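Glycogen accumulation regulator GarA (Mycobacterium tuberculosis, PDB 6I2P) probably regulates central carbon and nitrogen metabolism in mycobacteria through a forkhead-associated (FHA) domain, a module that recognises phosphothreonine in partner proteins. Local coordinates at residues E50-G55 with R70-Q75; R98-R103 with N118-N123. All blocks are in the same frame, centred on the assembly; numbering follows the deposited sequence.

Interaction 1: residues E50-G55 with R70-Q75; sequences EGLPPG and RFLLDQ. With SO4 (sulfate ion), chain K.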
ATOM      1  N   GLU C  50     -29.804 -22.763  -6.905  1.00 60.93           N
ATOM      2  CA  GLU C  50     -30.378 -23.980  -6.321  1.00 61.94           C
ATOM      3  C   GLU C  50     -29.581 -24.440  -5.094  1.00 63.47           C
ATOM      4  O   GLU C  50     -28.437 -24.021  -4.892  1.00 59.81           O
ATOM      5  CB  GLU C  50     -30.390 -25.115  -7.350  1.00 64.85           C
ATOM      6  CG  GLU C  50     -31.409 -24.945  -8.450  1.00 75.19           C
ATOM      7  CD  GLU C  50     -31.421 -26.123  -9.396  1.00 92.29           C
ATOM      8  OE1 GLU C  50     -32.085 -27.133  -9.075  1.00 95.82           O
ATOM      9  OE2 GLU C  50     -30.766 -26.034 -10.460  1.00 79.43           O
ATOM     10  N   GLY C  51     -30.199 -25.316  -4.303  1.00 61.89           N
ATOM     11  CA  GLY C  51     -29.599 -25.906  -3.109  1.00 61.19           C
ATOM     12  C   GLY C  51     -29.436 -25.027  -1.886  1.00 63.56           C
ATOM     13  O   GLY C  51     -28.701 -25.390  -0.964  1.00 62.48           O
ATOM     14  N   LEU C  52     -30.104 -23.872  -1.860  1.00 60.12           N
ATOM     15  CA  LEU C  52     -30.049 -22.976  -0.710  1.00 59.17           C
ATOM     16  C   LEU C  52     -31.381 -23.046   0.043  1.00 67.14           C
ATOM     17  O   LEU C  52     -32.432 -22.983  -0.606  1.00 68.62           O
ATOM     18  CB  LEU C  52     -29.736 -21.521  -1.126  1.00 56.98           C
ATOM     19  CG  LEU C  52     -28.313 -21.188  -1.579  1.00 58.82           C
ATOM     20  CD1 LEU C  52     -28.180 -19.710  -1.868  1.00 57.74           C
ATOM     21  CD2 LEU C  52     -27.281 -21.568  -0.524  1.00 59.43           C
ATOM     22  N   PRO C  53     -31.381 -23.180   1.396  1.00 65.24           N
ATOM     23  CA  PRO C  53     -32.668 -23.207   2.124  1.00 68.04           C
ATOM     24  C   PRO C  53     -33.503 -21.935   1.895  1.00 72.08           C
ATOM     25  O   PRO C  53     -32.912 -20.868   1.703  1.00 69.31           O
ATOM     26  CB  PRO C  53     -32.261 -23.380   3.594  1.00 70.06           C
ATOM     27  CG  PRO C  53     -30.844 -23.001   3.665  1.00 71.35           C
ATOM     28  CD  PRO C  53     -30.233 -23.282   2.319  1.00 65.42           C
ATOM     29  N   PRO C  54     -34.860 -22.025   1.833  1.00 71.70           N
ATOM     30  CA  PRO C  54     -35.669 -20.817   1.564  1.00 72.15           C
ATOM     31  C   PRO C  54     -35.403 -19.647   2.510  1.00 75.00           C
ATOM     32  O   PRO C  54     -35.180 -19.854   3.707  1.00 75.09           O
ATOM     33  CB  PRO C  54     -37.111 -21.321   1.676  1.00 77.86           C
ATOM     34  CG  PRO C  54     -37.025 -22.780   1.419  1.00 83.25           C
ATOM     35  CD  PRO C  54     -35.720 -23.216   2.005  1.00 76.34           C
ATOM     36  N   GLY C  55     -35.385 -18.440   1.945  1.00 69.94           N
ATOM     37  CA  GLY C  55     -35.142 -17.203   2.679  1.00 68.55           C
ATOM     38  C   GLY C  55     -33.693 -16.973   3.065  1.00 68.68           C
ATOM     39  O   GLY C  55     -33.395 -16.044   3.821  1.00 67.68           O
ATOM     40  N   ARG C  70     -17.064 -19.843   1.487  1.00 44.56           N
ATOM     41  CA  ARG C  70     -18.412 -19.307   1.446  1.00 43.57           C
ATOM     42  C   ARG C  70     -19.002 -19.127   2.826  1.00 48.37           C
ATOM     43  O   ARG C  70     -18.524 -19.712   3.796  1.00 49.07           O
ATOM     44  CB  ARG C  70     -19.329 -20.138   0.522  1.00 41.48           C
ATOM     45  CG  ARG C  70     -19.423 -21.620   0.869  1.00 45.33           C
ATOM     46  CD  ARG C  70     -19.736 -22.455  -0.356  1.00 50.20           C
ATOM     47  NE  ARG C  70     -18.639 -22.389  -1.323  1.00 51.55           N
ATOM     48  CZ  ARG C  70     -18.783 -22.487  -2.640  1.00 55.70           C
ATOM     49  NH1 ARG C  70     -19.983 -22.681  -3.172  1.00 37.07           N
ATOM     50  NH2 ARG C  70     -17.728 -22.404  -3.434  1.00 42.28           N
ATOM     51  N   PHE C  71     -20.033 -18.292   2.905  1.00 44.88           N
ATOM     52  CA  PHE C  71     -20.715 -17.956   4.142  1.00 45.83           C
ATOM     53  C   PHE C  71     -22.206 -17.921   3.883  1.00 51.91           C
ATOM     54  O   PHE C  71     -22.660 -17.256   2.945  1.00 50.15           O
ATOM     55  CB  PHE C  71     -20.215 -16.596   4.671  1.00 46.34           C
ATOM     56  CG  PHE C  71     -18.708 -16.459   4.707  1.00 46.99           C
ATOM     57  CD1 PHE C  71     -17.978 -16.934   5.787  1.00 50.69           C
ATOM     58  CD2 PHE C  71     -18.021 -15.880   3.645  1.00 47.75           C
ATOM     59  CE1 PHE C  71     -16.588 -16.820   5.813  1.00 51.72           C
ATOM     60  CE2 PHE C  71     -16.628 -15.783   3.663  1.00 50.50           C
ATOM     61  CZ  PHE C  71     -15.921 -16.250   4.748  1.00 49.83           C
ATOM     62  N   LEU C  72     -22.964 -18.671   4.689  1.00 52.21           N
ATOM     63  CA  LEU C  72     -24.415 -18.725   4.562  1.00 53.75           C
ATOM     64  C   LEU C  72     -25.057 -17.636   5.415  1.00 57.96           C
ATOM     65  O   LEU C  72     -24.747 -17.508   6.600  1.00 58.11           O
ATOM     66  CB  LEU C  72     -24.951 -20.113   4.954  1.00 56.16           C
ATOM     67  CG  LEU C  72     -26.426 -20.384   4.649  1.00 62.72           C
ATOM     68  CD1 LEU C  72     -26.616 -20.863   3.201  1.00 62.64           C
ATOM     69  CD2 LEU C  72     -26.994 -21.417   5.617  1.00 67.05           C
ATOM     70  N   LEU C  73     -25.942 -16.846   4.794  1.00 54.42           N
ATOM     71  CA  LEU C  73     -26.705 -15.790   5.453  1.00 54.47           C
ATOM     72  C   LEU C  73     -28.089 -16.379   5.738  1.00 61.36           C
ATOM     73  O   LEU C  73     -28.828 -16.696   4.801  1.00 60.97           O
ATOM     74  CB  LEU C  73     -26.816 -14.540   4.551  1.00 53.05           C
ATOM     75  CG  LEU C  73     -25.517 -13.912   4.046  1.00 55.75           C
ATOM     76  CD1 LEU C  73     -25.791 -12.905   2.954  1.00 54.95           C
ATOM     77  CD2 LEU C  73     -24.749 -13.246   5.166  1.00 58.20           C
ATOM     78  N   ASP C  74     -28.408 -16.592   7.028  1.00 60.69           N
ATOM     79  CA  ASP C  74     -29.683 -17.182   7.460  1.00 63.53           C
ATOM     80  C   ASP C  74     -30.272 -16.494   8.705  1.00 69.27           C
ATOM     81  O   ASP C  74     -31.325 -16.905   9.205  1.00 72.35           O
ATOM     82  CB  ASP C  74     -29.528 -18.704   7.669  1.00 66.78           C
ATOM     83  CG  ASP C  74     -28.486 -19.143   8.692  1.00 77.24           C
ATOM     84  OD1 ASP C  74     -27.820 -18.260   9.295  1.00 76.49           O
ATOM     85  OD2 ASP C  74     -28.332 -20.368   8.890  1.00 83.95           O
ATOM     86  N   GLN C  75     -29.588 -15.435   9.189  1.00 63.10           N
ATOM     87  CA  GLN C  75     -29.982 -14.623  10.343  1.00 63.54           C
ATOM     88  C   GLN C  75     -30.456 -13.248   9.851  1.00 65.15           C
ATOM     89  O   GLN C  75     -30.222 -12.896   8.691  1.00 61.84           O
ATOM     90  CB  GLN C  75     -28.780 -14.426  11.291  1.00 64.03           C
ATOM     91  CG  GLN C  75     -28.290 -15.684  11.996  1.00 71.29           C
ATOM     92  CD  GLN C  75     -26.850 -15.582  12.454  1.00 87.42           C
ATOM     93  OE1 GLN C  75     -26.272 -14.493  12.604  1.00 77.19           O
ATOM     94  NE2 GLN C  75     -26.237 -16.731  12.699  1.00 85.93           N
TER
HETATM   95  S   SO4 K 201     -15.705 -22.940   3.588  1.00 90.84           S
HETATM   96  O1  SO4 K 201     -15.994 -22.374   4.907  1.00 91.76           O
HETATM   97  O2  SO4 K 201     -14.315 -22.650   3.226  1.00 91.17           O
HETATM   98  O3  SO4 K 201     -15.915 -24.388   3.631  1.00 91.05           O
HETATM   99  O4  SO4 K 201     -16.602 -22.355   2.601  1.00 90.37           O
HETATM  100  O   HOH W   1     -33.897 -17.173   7.000  1.00 76.62           O

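Interaction 2: residues R98-R103 with N118-N123; sequences RHAEFR and NGTYVN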
ATOM      1  N   ARG C  98     -14.684  -4.141  12.617  1.00 51.42           N
ATOM      2  CA  ARG C  98     -16.117  -3.931  12.435  1.00 50.72           C
ATOM      3  C   ARG C  98     -16.197  -3.258  11.062  1.00 52.29           C
ATOM      4  O   ARG C  98     -15.902  -2.074  10.949  1.00 52.28           O
ATOM      5  CB  ARG C  98     -16.705  -3.023  13.549  1.00 52.15           C
ATOM      6  CG  ARG C  98     -16.458  -3.501  14.989  1.00 62.34           C
ATOM      7  CD  ARG C  98     -17.308  -4.696  15.376  1.00 66.64           C
ATOM      8  NE  ARG C  98     -16.996  -5.158  16.728  1.00 71.59           N
ATOM      9  CZ  ARG C  98     -16.943  -6.436  17.085  1.00 81.99           C
ATOM     10  NH1 ARG C  98     -17.178  -7.390  16.196  1.00 67.41           N
ATOM     11  NH2 ARG C  98     -16.650  -6.771  18.335  1.00 66.71           N
ATOM     12  N   HIS C  99     -16.466  -4.031  10.004  1.00 47.62           N
ATOM     13  CA  HIS C  99     -16.479  -3.478   8.646  1.00 45.89           C
ATOM     14  C   HIS C  99     -17.890  -3.279   8.132  1.00 50.73           C
ATOM     15  O   HIS C  99     -18.278  -2.151   7.822  1.00 49.84           O
ATOM     16  CB  HIS C  99     -15.661  -4.364   7.671  1.00 44.96           C
ATOM     17  CG  HIS C  99     -15.344  -3.706   6.358  1.00 47.33           C
ATOM     18  ND1 HIS C  99     -14.041  -3.397   6.006  1.00 49.38           N
ATOM     19  CD2 HIS C  99     -16.169  -3.310   5.358  1.00 48.41           C
ATOM     20  CE1 HIS C  99     -14.111  -2.846   4.804  1.00 48.19           C
ATOM     21  NE2 HIS C  99     -15.372  -2.766   4.377  1.00 48.09           N
ATOM     22  N   ALA C 100     -18.656  -4.382   8.049  1.00 47.60           N
ATOM     23  CA  ALA C 100     -20.001  -4.376   7.499  1.00 47.48           C
ATOM     24  C   ALA C 100     -20.945  -5.367   8.185  1.00 51.75           C
ATOM     25  O   ALA C 100     -20.540  -6.152   9.043  1.00 52.42           O
ATOM     26  CB  ALA C 100     -19.931  -4.673   5.995  1.00 47.11           C
ATOM     27  N   GLU C 101     -22.215  -5.302   7.800  1.00 47.92           N
ATOM     28  CA  GLU C 101     -23.278  -6.184   8.262  1.00 48.50           C
ATOM     29  C   GLU C 101     -24.204  -6.497   7.101  1.00 51.59           C
ATOM     30  O   GLU C 101     -24.480  -5.635   6.268  1.00 50.65           O
ATOM     31  CB  GLU C 101     -24.078  -5.564   9.419  1.00 51.61           C
ATOM     32  CG  GLU C 101     -23.369  -5.660  10.760  1.00 61.84           C
ATOM     33  CD  GLU C 101     -24.038  -4.970  11.930  1.00 78.12           C
ATOM     34  OE1 GLU C 101     -23.562  -5.175  13.071  1.00 80.20           O
ATOM     35  OE2 GLU C 101     -25.033  -4.237  11.714  1.00 65.37           O
ATOM     36  N   PHE C 102     -24.662  -7.743   7.047  1.00 48.45           N
ATOM     37  CA  PHE C 102     -25.609  -8.218   6.056  1.00 48.61           C
ATOM     38  C   PHE C 102     -26.908  -8.393   6.810  1.00 57.16           C
ATOM     39  O   PHE C 102     -26.953  -9.120   7.807  1.00 57.98           O
ATOM     40  CB  PHE C 102     -25.123  -9.515   5.390  1.00 48.69           C
ATOM     41  CG  PHE C 102     -23.913  -9.307   4.512  1.00 47.68           C
ATOM     42  CD1 PHE C 102     -22.628  -9.338   5.049  1.00 50.27           C
ATOM     43  CD2 PHE C 102     -24.055  -9.072   3.153  1.00 48.42           C
ATOM     44  CE1 PHE C 102     -21.509  -9.114   4.240  1.00 49.54           C
ATOM     45  CE2 PHE C 102     -22.936  -8.874   2.342  1.00 50.40           C
ATOM     46  CZ  PHE C 102     -21.672  -8.881   2.892  1.00 47.79           C
ATOM     47  N   ARG C 103     -27.930  -7.631   6.401  1.00 56.48           N
ATOM     48  CA  ARG C 103     -29.231  -7.609   7.055  1.00 59.63           C
ATOM     49  C   ARG C 103     -30.357  -8.182   6.209  1.00 67.37           C
ATOM     50  O   ARG C 103     -30.499  -7.823   5.039  1.00 67.13           O
ATOM     51  CB  ARG C 103     -29.575  -6.190   7.533  1.00 60.52           C
ATOM     52  CG  ARG C 103     -28.577  -5.650   8.558  1.00 68.88           C
ATOM     53  CD  ARG C 103     -29.037  -4.358   9.183  1.00 78.67           C
ATOM     54  NE  ARG C 103     -28.102  -3.905  10.214  1.00 83.94           N
ATOM     55  CZ  ARG C 103     -28.461  -3.483  11.422  1.00 89.36           C
ATOM     56  NH1 ARG C 103     -29.741  -3.439  11.764  1.00 74.73           N
ATOM     57  NH2 ARG C 103     -27.543  -3.100  12.296  1.00 72.78           N
ATOM     58  N   ASN C 118     -11.718   1.608   4.670  1.00 48.02           N
ATOM     59  CA  ASN C 118     -11.631   1.559   3.208  1.00 47.95           C
ATOM     60  C   ASN C 118     -12.987   1.416   2.478  1.00 50.49           C
ATOM     61  O   ASN C 118     -13.019   1.447   1.241  1.00 49.69           O
ATOM     62  CB  ASN C 118     -10.641   0.473   2.789  1.00 48.35           C
ATOM     63  CG  ASN C 118      -9.252   0.672   3.377  1.00 64.07           C
ATOM     64  OD1 ASN C 118      -8.608   1.720   3.217  1.00 56.39           O
ATOM     65  ND2 ASN C 118      -8.760  -0.330   4.087  1.00 53.00           N
ATOM     66  N   GLY C 119     -14.079   1.325   3.242  1.00 46.21           N
ATOM     67  CA  GLY C 119     -15.438   1.249   2.715  1.00 45.54           C
ATOM     68  C   GLY C 119     -15.897  -0.086   2.167  1.00 48.06           C
ATOM     69  O   GLY C 119     -15.141  -1.057   2.111  1.00 44.97           O
ATOM     70  N   THR C 120     -17.176  -0.129   1.774  1.00 46.16           N
ATOM     71  CA  THR C 120     -17.843  -1.290   1.192  1.00 45.04           C
ATOM     72  C   THR C 120     -18.308  -0.921  -0.219  1.00 49.66           C
ATOM     73  O   THR C 120     -18.856   0.162  -0.434  1.00 50.05           O
ATOM     74  CB  THR C 120     -18.978  -1.793   2.107  1.00 48.95           C
ATOM     75  OG1 THR C 120     -18.462  -1.978   3.425  1.00 48.21           O
ATOM     76  CG2 THR C 120     -19.587  -3.109   1.622  1.00 45.65           C
ATOM     77  N   TYR C 121     -18.072  -1.822  -1.175  1.00 46.50           N
ATOM     78  CA  TYR C 121     -18.435  -1.614  -2.572  1.00 47.50           C
ATOM     79  C   TYR C 121     -19.389  -2.693  -3.048  1.00 51.25           C
ATOM     80  O   TYR C 121     -19.217  -3.868  -2.719  1.00 50.25           O
ATOM     81  CB  TYR C 121     -17.181  -1.583  -3.470  1.00 49.13           C
ATOM     82  CG  TYR C 121     -16.130  -0.579  -3.043  1.00 51.58           C
ATOM     83  CD1 TYR C 121     -15.183  -0.898  -2.072  1.00 52.80           C
ATOM     84  CD2 TYR C 121     -16.042   0.668  -3.652  1.00 53.78           C
ATOM     85  CE1 TYR C 121     -14.214   0.021  -1.675  1.00 54.01           C
ATOM     86  CE2 TYR C 121     -15.059   1.588  -3.282  1.00 55.21           C
ATOM     87  CZ  TYR C 121     -14.151   1.261  -2.286  1.00 61.88           C
ATOM     88  OH  TYR C 121     -13.181   2.156  -1.908  1.00 64.33           O
ATOM     89  N   VAL C 122     -20.409  -2.288  -3.805  1.00 48.94           N
ATOM     90  CA  VAL C 122     -21.376  -3.193  -4.423  1.00 49.05           C
ATOM     91  C   VAL C 122     -21.292  -2.913  -5.907  1.00 53.73           C
ATOM     92  O   VAL C 122     -21.530  -1.778  -6.328  1.00 54.99           O
ATOM     93  CB  VAL C 122     -22.816  -3.072  -3.852  1.00 53.68           C
ATOM     94  CG1 VAL C 122     -23.815  -3.876  -4.688  1.00 54.56           C
ATOM     95  CG2 VAL C 122     -22.851  -3.529  -2.400  1.00 51.88           C
ATOM     96  N   ASN C 123     -20.878  -3.931  -6.683  1.00 49.96           N
ATOM     97  CA  ASN C 123     -20.685  -3.862  -8.137  1.00 51.62           C
ATOM     98  C   ASN C 123     -19.722  -2.713  -8.526  1.00 57.79           C
ATOM     99  O   ASN C 123     -20.000  -1.940  -9.451  1.00 59.38           O
ATOM    100  CB  ASN C 123     -22.036  -3.815  -8.885  1.00 51.50           C
ATOM    101  CG  ASN C 123     -22.937  -5.002  -8.609  1.00 59.90           C
ATOM    102  OD1 ASN C 123     -22.487  -6.111  -8.296  1.00 49.41           O
ATOM    103  ND2 ASN C 123     -24.239  -4.794  -8.718  1.00 51.34           N
TER

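Interaction 1: residues E50-G55 with R70-Q75
L52 and L72 meet by a single branch each: CD2 of L52 lies 3.8 Å from CD1 of L72, while the other methyl of L52, CD1, stays 5.4 Å from L72 CD1. The two side chains run past one another in opposite senses. L72 starts out toward the loop, with CG anti to its own backbone N (chi1 -170°), and its bend at chi2 turns CD1 to the meeting point. The L52 side chain leaves the backbone across the line to the strand, and only its branched end closes the gap, which fits a CA separation of 8.8 Å. P53 adds a looser apolar touch: its ring carbon CD stands 4.4 Å from L72 CD1, so this one methyl serves both loop residues. The total buried surface is small, 123 Å² in all, shared chiefly by L52, P53 and L72. Further along, one water donates weakly to G55 O and to D74 O, a long link between the ends of the segments. At the other end, a sulfate, probably from the crystallisation liquor, accepts a hydrogen bond from the backbone N of R70 to its O4 (2.8 Å, 154° at the hydrogen); S69 OG also holds it. The 50-55 loop leads into strand 57-61, where L52 also packs on L58. Strand 70-73 pairs with 57-61 through F71-L59 and L73-A57, and is the outermost strand of its antiparallel sheet within the chain.

Interaction 2: residues R98-R103 with N118-N123
H99 meets the 118-123 segment with the edge of its imidazole: what that segment brings to the ring, G119 O and T120 OG1, lies near the ring plane and not over a face. H99 NE2 donates to G119 O at 2.8 Å, with 141° at the hydrogen. The oxygen is nearly in the ring plane, yet the donor stands above the carbonyl plane of G119, 67° out of it, and so misses the lone-pair directions. Next to this bond, H99 CD2 lies 3.3 Å from T120 OG1. CG of H99 is anti to its backbone N (chi1 -166°), which carries the ring across to G119. A100 CB comes to 4.0 Å from T120 OG1, whose hydrogen-bond partner is D113 OD2. H99 and A100 form a classic beta bulge facing A80. The other ring nitrogen, ND1, is hydrogen-bonded to S96 N; I140 and S116 also touch the side chain. With ND1 accepting and NE2 donating, a neutral imidazole protonated at NE2 is the likely form. It thereby ties the loop of S96 to G119, beside N118, which binds backbone of another protein chain, consistent with the SxxH and NG signatures of FHA recognition loops.

In the fold
The two contacts differ chiefly in depth. Interaction 1 is a surface contact centred about 13 Å from the centre of the chain, with no touching residue buried; interaction 2 is centred about 6 Å from that point and has three of its four touching residues buried. Both reach the six-stranded antiparallel sheet: 70-73 is an outermost strand there and 120-122 lies further in, whereas 100-105 belongs to the facing mixed sheet, so interaction 2 spans the FHA beta sandwich. Chemistry follows place, with apolar packing and a weak water link at the surface but a buried, directional polar bond inside. Although their centres are about 19 Å apart, they touch where L73 CD2 packs 3.8 Å from F102 CB.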